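Local coordinates for lactate racemase apoprotein (Thermoanaerobacterium thermosaccharolyticum, PDB 2YJG) that interconverts the D- and L-isomers of lactate, using a nickel pincer cofactor derived from nicotinic acid mononucleotide that is absent from this apoprotein, at residues 363-376 / 387-401. Residues are numbered along the deposited sequence; the frame is centred on the assembly and turned at random.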
loop_
_atom_site.group_PDB
_atom_site.type_symbol
_atom_site.label_atom_id
_atom_site.label_comp_id
_atom_site.label_asym_id
_atom_site.label_seq_id
_atom_site.Cartn_x
_atom_site.Cartn_y
_atom_site.Cartn_z
ATOM N N LEU A 363 11.471 -13.384 -34.450
ATOM C CA LEU A 363 12.822 -12.991 -34.887
ATOM C C LEU A 363 13.354 -13.933 -35.958
ATOM O O LEU A 363 13.914 -13.476 -36.967
ATOM C CB LEU A 363 13.769 -12.922 -33.691
ATOM C CG LEU A 363 15.233 -12.584 -33.923
ATOM C CD1 LEU A 363 15.292 -11.140 -34.560
ATOM C CD2 LEU A 363 16.060 -12.671 -32.612
ATOM N N ALA A 364 13.132 -15.263 -35.807
ATOM C CA ALA A 364 13.504 -16.185 -36.860
ATOM C C ALA A 364 12.813 -15.863 -38.207
ATOM O O ALA A 364 13.439 -15.901 -39.229
ATOM C CB ALA A 364 13.315 -17.731 -36.435
ATOM N N ARG A 365 11.536 -15.533 -38.196
ATOM C CA ARG A 365 10.812 -15.140 -39.429
ATOM C C ARG A 365 11.598 -13.996 -40.108
ATOM O O ARG A 365 11.885 -14.040 -41.312
ATOM C CB ARG A 365 9.379 -14.709 -39.110
ATOM C CG ARG A 365 8.623 -14.292 -40.298
ATOM C CD ARG A 365 7.293 -13.772 -39.943
ATOM N NE ARG A 365 7.388 -12.384 -39.438
ATOM C CZ ARG A 365 6.615 -11.851 -38.509
ATOM N NH1 ARG A 365 5.682 -12.561 -37.860
ATOM N NH2 ARG A 365 6.833 -10.602 -38.144
ATOM N N ILE A 366 12.017 -12.994 -39.318
ATOM C CA ILE A 366 12.779 -11.861 -39.885
ATOM C C ILE A 366 14.090 -12.277 -40.476
ATOM O O ILE A 366 14.350 -11.995 -41.599
ATOM C CB ILE A 366 12.977 -10.758 -38.840
ATOM C CG1 ILE A 366 11.619 -10.289 -38.437
ATOM C CG2 ILE A 366 13.770 -9.522 -39.405
ATOM C CD1 ILE A 366 11.656 -9.356 -37.219
ATOM N N LEU A 367 14.886 -13.017 -39.730
ATOM C CA LEU A 367 16.209 -13.364 -40.095
ATOM C C LEU A 367 16.306 -14.386 -41.222
ATOM O O LEU A 367 17.402 -14.621 -41.772
ATOM C CB LEU A 367 16.947 -13.855 -38.835
ATOM C CG LEU A 367 17.123 -12.943 -37.634
ATOM C CD1 LEU A 367 17.890 -13.658 -36.468
ATOM C CD2 LEU A 367 17.891 -11.713 -38.067
ATOM N N ILE A 368 15.205 -15.065 -41.535
ATOM C CA ILE A 368 15.202 -15.989 -42.665
ATOM C C ILE A 368 15.217 -15.226 -43.967
ATOM O O ILE A 368 15.831 -15.713 -44.891
ATOM C CB ILE A 368 13.985 -16.947 -42.665
ATOM C CG1 ILE A 368 14.122 -17.953 -41.508
ATOM C CG2 ILE A 368 13.889 -17.736 -44.017
ATOM C CD1 ILE A 368 12.816 -18.616 -41.212
ATOM N N ASN A 369 14.607 -14.025 -44.001
ATOM C CA ASN A 369 14.474 -13.189 -45.208
ATOM C C ASN A 369 15.361 -11.910 -45.221
ATOM O O ASN A 369 15.365 -11.188 -46.242
ATOM C CB ASN A 369 13.035 -12.685 -45.343
ATOM C CG ASN A 369 12.077 -13.699 -45.844
ATOM O OD1 ASN A 369 12.425 -14.829 -46.186
ATOM N ND2 ASN A 369 10.785 -13.303 -45.847
ATOM N N HIS A 370 16.002 -11.600 -44.096
ATOM C CA HIS A 370 16.703 -10.312 -43.934
ATOM C C HIS A 370 17.896 -10.468 -43.040
ATOM O O HIS A 370 17.873 -11.283 -42.114
ATOM C CB HIS A 370 15.789 -9.260 -43.286
ATOM C CG HIS A 370 14.490 -9.092 -43.982
ATOM N ND1 HIS A 370 13.349 -9.767 -43.605
ATOM C CD2 HIS A 370 14.149 -8.328 -45.047
ATOM C CE1 HIS A 370 12.363 -9.437 -44.429
ATOM N NE2 HIS A 370 12.812 -8.531 -45.284
ATOM N N LYS A 371 18.898 -9.621 -43.237
ATOM C CA LYS A 371 19.978 -9.507 -42.255
ATOM C C LYS A 371 19.630 -8.430 -41.275
ATOM O O LYS A 371 19.079 -7.416 -41.693
ATOM C CB LYS A 371 21.274 -9.085 -42.969
ATOM C CG LYS A 371 21.665 -10.003 -44.082
ATOM C CD LYS A 371 22.375 -11.213 -43.627
ATOM C CE LYS A 371 22.482 -12.242 -44.812
ATOM N NZ LYS A 371 23.777 -13.012 -44.796
ATOM N N VAL A 372 19.952 -8.625 -40.001
ATOM C CA VAL A 372 19.732 -7.610 -39.000
ATOM C C VAL A 372 21.074 -7.238 -38.409
ATOM O O VAL A 372 21.950 -8.129 -38.120
ATOM C CB VAL A 372 18.747 -8.075 -37.935
ATOM C CG1 VAL A 372 18.607 -7.029 -36.797
ATOM C CG2 VAL A 372 17.384 -8.376 -38.585
ATOM N N ILE A 373 21.273 -5.934 -38.324
ATOM C CA ILE A 373 22.450 -5.356 -37.684
ATOM C C ILE A 373 21.986 -4.626 -36.459
ATOM O O ILE A 373 21.089 -3.776 -36.536
ATOM C CB ILE A 373 23.245 -4.358 -38.611
ATOM C CG1 ILE A 373 23.830 -5.103 -39.789
ATOM C CG2 ILE A 373 24.374 -3.633 -37.813
ATOM C CD1 ILE A 373 24.117 -4.275 -40.964
ATOM N N MET A 374 22.554 -4.952 -35.304
ATOM C CA MET A 374 22.148 -4.244 -34.104
ATOM C C MET A 374 23.266 -3.275 -33.615
ATOM O O MET A 374 24.397 -3.669 -33.371
ATOM C CB MET A 374 21.747 -5.197 -32.974
ATOM C CG MET A 374 20.556 -6.096 -33.229
ATOM S SD MET A 374 20.010 -6.945 -31.732
ATOM C CE MET A 374 19.157 -5.675 -30.930
ATOM N N VAL A 375 22.915 -2.011 -33.487
ATOM C CA VAL A 375 23.691 -1.014 -32.745
ATOM C C VAL A 375 23.216 -1.082 -31.317
ATOM O O VAL A 375 22.084 -0.737 -30.997
ATOM C CB VAL A 375 23.501 0.451 -33.358
ATOM C CG1 VAL A 375 24.167 1.569 -32.513
ATOM C CG2 VAL A 375 24.001 0.488 -34.850
ATOM N N THR A 376 24.138 -1.490 -30.431
ATOM C CA THR A 376 23.812 -1.887 -29.103
ATOM C C THR A 376 25.058 -1.786 -28.227
ATOM O O THR A 376 26.130 -1.694 -28.738
ATOM C CB THR A 376 23.251 -3.320 -29.125
ATOM O OG1 THR A 376 22.626 -3.562 -27.892
ATOM C CG2 THR A 376 24.321 -4.365 -29.383
ATOM N N MET A 387 22.915 -14.882 -31.978
ATOM C CA MET A 387 21.555 -14.848 -32.503
ATOM C C MET A 387 21.497 -14.537 -34.006
ATOM O O MET A 387 20.504 -14.050 -34.523
ATOM C CB MET A 387 20.686 -13.893 -31.670
ATOM C CG MET A 387 20.606 -14.341 -30.223
ATOM S SD MET A 387 19.607 -13.316 -29.134
ATOM C CE MET A 387 17.989 -13.936 -29.553
ATOM N N PHE A 388 22.549 -14.932 -34.708
ATOM C CA PHE A 388 22.656 -14.795 -36.138
ATOM C C PHE A 388 22.416 -13.370 -36.622
ATOM O O PHE A 388 21.884 -13.179 -37.699
ATOM C CB PHE A 388 21.708 -15.754 -36.829
ATOM C CG PHE A 388 21.812 -17.177 -36.308
ATOM C CD1 PHE A 388 22.973 -17.884 -36.449
ATOM C CD2 PHE A 388 20.752 -17.770 -35.671
ATOM C CE1 PHE A 388 23.075 -19.171 -35.987
ATOM C CE2 PHE A 388 20.843 -19.046 -35.212
ATOM C CZ PHE A 388 22.020 -19.744 -35.360
ATOM N N MET A 389 22.790 -12.382 -35.806
ATOM C CA MET A 389 22.763 -11.002 -36.201
ATOM C C MET A 389 24.213 -10.454 -36.185
ATOM O O MET A 389 25.167 -11.215 -35.900
ATOM C CB MET A 389 21.837 -10.243 -35.295
ATOM C CG MET A 389 20.442 -10.696 -35.491
ATOM S SD MET A 389 19.331 -9.775 -34.513
ATOM C CE MET A 389 19.599 -10.478 -32.857
ATOM N N THR A 390 24.390 -9.186 -36.562
ATOM C CA THR A 390 25.716 -8.582 -36.603
ATOM C C THR A 390 25.673 -7.339 -35.752
ATOM O O THR A 390 24.821 -6.414 -35.980
ATOM C CB THR A 390 26.129 -8.186 -38.019
ATOM O OG1 THR A 390 26.055 -9.304 -38.872
ATOM C CG2 THR A 390 27.531 -7.594 -38.041
ATOM N N PRO A 391 26.553 -7.292 -34.750
ATOM C CA PRO A 391 26.637 -6.107 -33.917
ATOM C C PRO A 391 27.389 -4.973 -34.638
ATOM O O PRO A 391 28.241 -5.239 -35.497
ATOM C CB PRO A 391 27.440 -6.590 -32.723
ATOM C CG PRO A 391 28.300 -7.695 -33.277
ATOM C CD PRO A 391 27.618 -8.264 -34.454
ATOM N N ALA A 392 27.055 -3.743 -34.293
ATOM C CA ALA A 392 27.799 -2.563 -34.793
ATOM C C ALA A 392 27.933 -1.544 -33.693
ATOM O O ALA A 392 27.033 -1.425 -32.841
ATOM C CB ALA A 392 27.109 -1.956 -36.009
ATOM N N LYS A 393 29.068 -0.822 -33.655
ATOM C CA LYS A 393 29.282 0.125 -32.557
ATOM C C LYS A 393 28.478 1.394 -32.680
ATOM O O LYS A 393 28.184 2.059 -31.687
ATOM C CB LYS A 393 30.793 0.431 -32.358
ATOM C CG LYS A 393 31.307 1.775 -32.920
ATOM C CD LYS A 393 32.908 1.840 -32.919
ATOM C CE LYS A 393 33.513 1.813 -34.310
ATOM N NZ LYS A 393 35.017 1.969 -34.234
ATOM N N ASP A 394 28.137 1.772 -33.908
ATOM C CA ASP A 394 27.380 2.968 -34.132
ATOM C C ASP A 394 26.705 2.891 -35.487
ATOM O O ASP A 394 26.943 1.968 -36.268
ATOM C CB ASP A 394 28.311 4.252 -33.988
ATOM C CG ASP A 394 29.501 4.267 -34.953
ATOM O OD1 ASP A 394 29.367 3.813 -36.092
ATOM O OD2 ASP A 394 30.613 4.775 -34.580
ATOM N N LEU A 395 25.879 3.876 -35.788
ATOM C CA LEU A 395 25.099 3.846 -37.010
ATOM C C LEU A 395 25.968 3.947 -38.263
ATOM O O LEU A 395 25.684 3.346 -39.288
ATOM C CB LEU A 395 24.026 4.951 -36.964
ATOM C CG LEU A 395 22.837 4.721 -36.010
ATOM C CD1 LEU A 395 22.120 5.967 -35.733
ATOM C CD2 LEU A 395 21.865 3.656 -36.614
ATOM N N GLY A 396 27.050 4.704 -38.187
ATOM C CA GLY A 396 28.023 4.732 -39.290
ATOM C C GLY A 396 28.607 3.388 -39.666
ATOM O O GLY A 396 28.545 3.002 -40.819
ATOM N N GLU A 397 29.085 2.638 -38.669
ATOM C CA GLU A 397 29.578 1.313 -38.912
ATOM C C GLU A 397 28.467 0.389 -39.392
ATOM O O GLU A 397 28.688 -0.411 -40.253
ATOM C CB GLU A 397 30.180 0.730 -37.655
ATOM C CG GLU A 397 30.776 -0.620 -37.888
ATOM C CD GLU A 397 31.467 -1.216 -36.656
ATOM O OE1 GLU A 397 30.876 -1.235 -35.562
ATOM O OE2 GLU A 397 32.614 -1.696 -36.796
ATOM N N ALA A 398 27.267 0.525 -38.829
ATOM C CA ALA A 398 26.169 -0.333 -39.212
ATOM C C ALA A 398 25.894 -0.135 -40.705
ATOM O O ALA A 398 25.750 -1.112 -41.484
ATOM C CB ALA A 398 24.938 -0.069 -38.337
ATOM N N LEU A 399 25.874 1.124 -41.124
ATOM C CA LEU A 399 25.623 1.440 -42.550
ATOM C C LEU A 399 26.707 0.901 -43.470
ATOM O O LEU A 399 26.395 0.386 -44.548
ATOM C CB LEU A 399 25.430 2.941 -42.755
ATOM C CG LEU A 399 24.847 3.355 -44.105
ATOM C CD1 LEU A 399 23.517 2.590 -44.395
ATOM C CD2 LEU A 399 24.598 4.877 -44.113
ATOM N N LYS A 400 27.971 1.010 -43.054
ATOM C CA LYS A 400 29.087 0.428 -43.853
ATOM C C LYS A 400 28.915 -1.100 -44.008
ATOM O O LYS A 400 29.143 -1.671 -45.103
ATOM C CB LYS A 400 30.459 0.765 -43.253
ATOM C CG LYS A 400 31.568 -0.324 -43.401
ATOM C CD LYS A 400 31.576 -1.399 -42.247
ATOM C CE LYS A 400 33.001 -1.922 -41.874
ATOM N NZ LYS A 400 33.503 -3.146 -42.639
ATOM N N ILE A 401 28.478 -1.766 -42.932
ATOM C CA ILE A 401 28.303 -3.233 -43.001
ATOM C C ILE A 401 27.161 -3.513 -43.997
ATOM O O ILE A 401 27.328 -4.301 -44.908
ATOM C CB ILE A 401 28.046 -3.895 -41.609
ATOM C CG1 ILE A 401 29.262 -3.780 -40.650
ATOM C CG2 ILE A 401 27.726 -5.355 -41.743
ATOM C CD1 ILE A 401 30.512 -4.675 -41.076
HETATM O O HOH W 1 21.383 -11.304 -39.713
HETATM O O HOH W 2 23.461 -9.685 -40.238
HETATM O O HOH W 3 28.240 -0.040 -29.381
#
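The carbonyl oxygen of V372 is gripped twice: T390 N donates to V372 O at 3.1 Å, and a water that also hydrogen-bonds T390 OG1 donates to the same oxygen. With OG1 placed beside its own backbone N (chi1 -56°), T390 can share this water with the neighbouring strand. Further along, M374 faces strand 390-392 with both its backbone groups, its N donating to T390 O at 2.8 Å and its O accepting from A392 N at 2.8 Å. A second water joins V372 N to F388 O, just where F388, with positive phi, closes helix 381-386 in a Schellman motif. That helix links the parallel strands 371-375 and 390-392 in a beta-alpha-beta unit, and 390-392 is the outermost strand on one side of the chain's six-stranded parallel sheet. On the sheet face bearing M374, M389 runs alongside V372, its SD 3.6 Å from V372 CG1. A bend at chi3 (-76°) brings M389 CE to 3.7 Å from M374 SD, while the L367 side chain crosses that of M389 at about a right angle, its CD2 resting on M389 CG. M387 CE meets L363 CD2 at 3.8 Å, and F332 of helix 326-333 packs on both residues. Across the sheet, helix 395-405 sets A398 CB against I373 CG2 at 3.6 Å and V375 CG2 at 3.7 Å. D394 caps this helix, its OD1 accepting from E397 N, and E397 OE1 in turn accepts from K393 N.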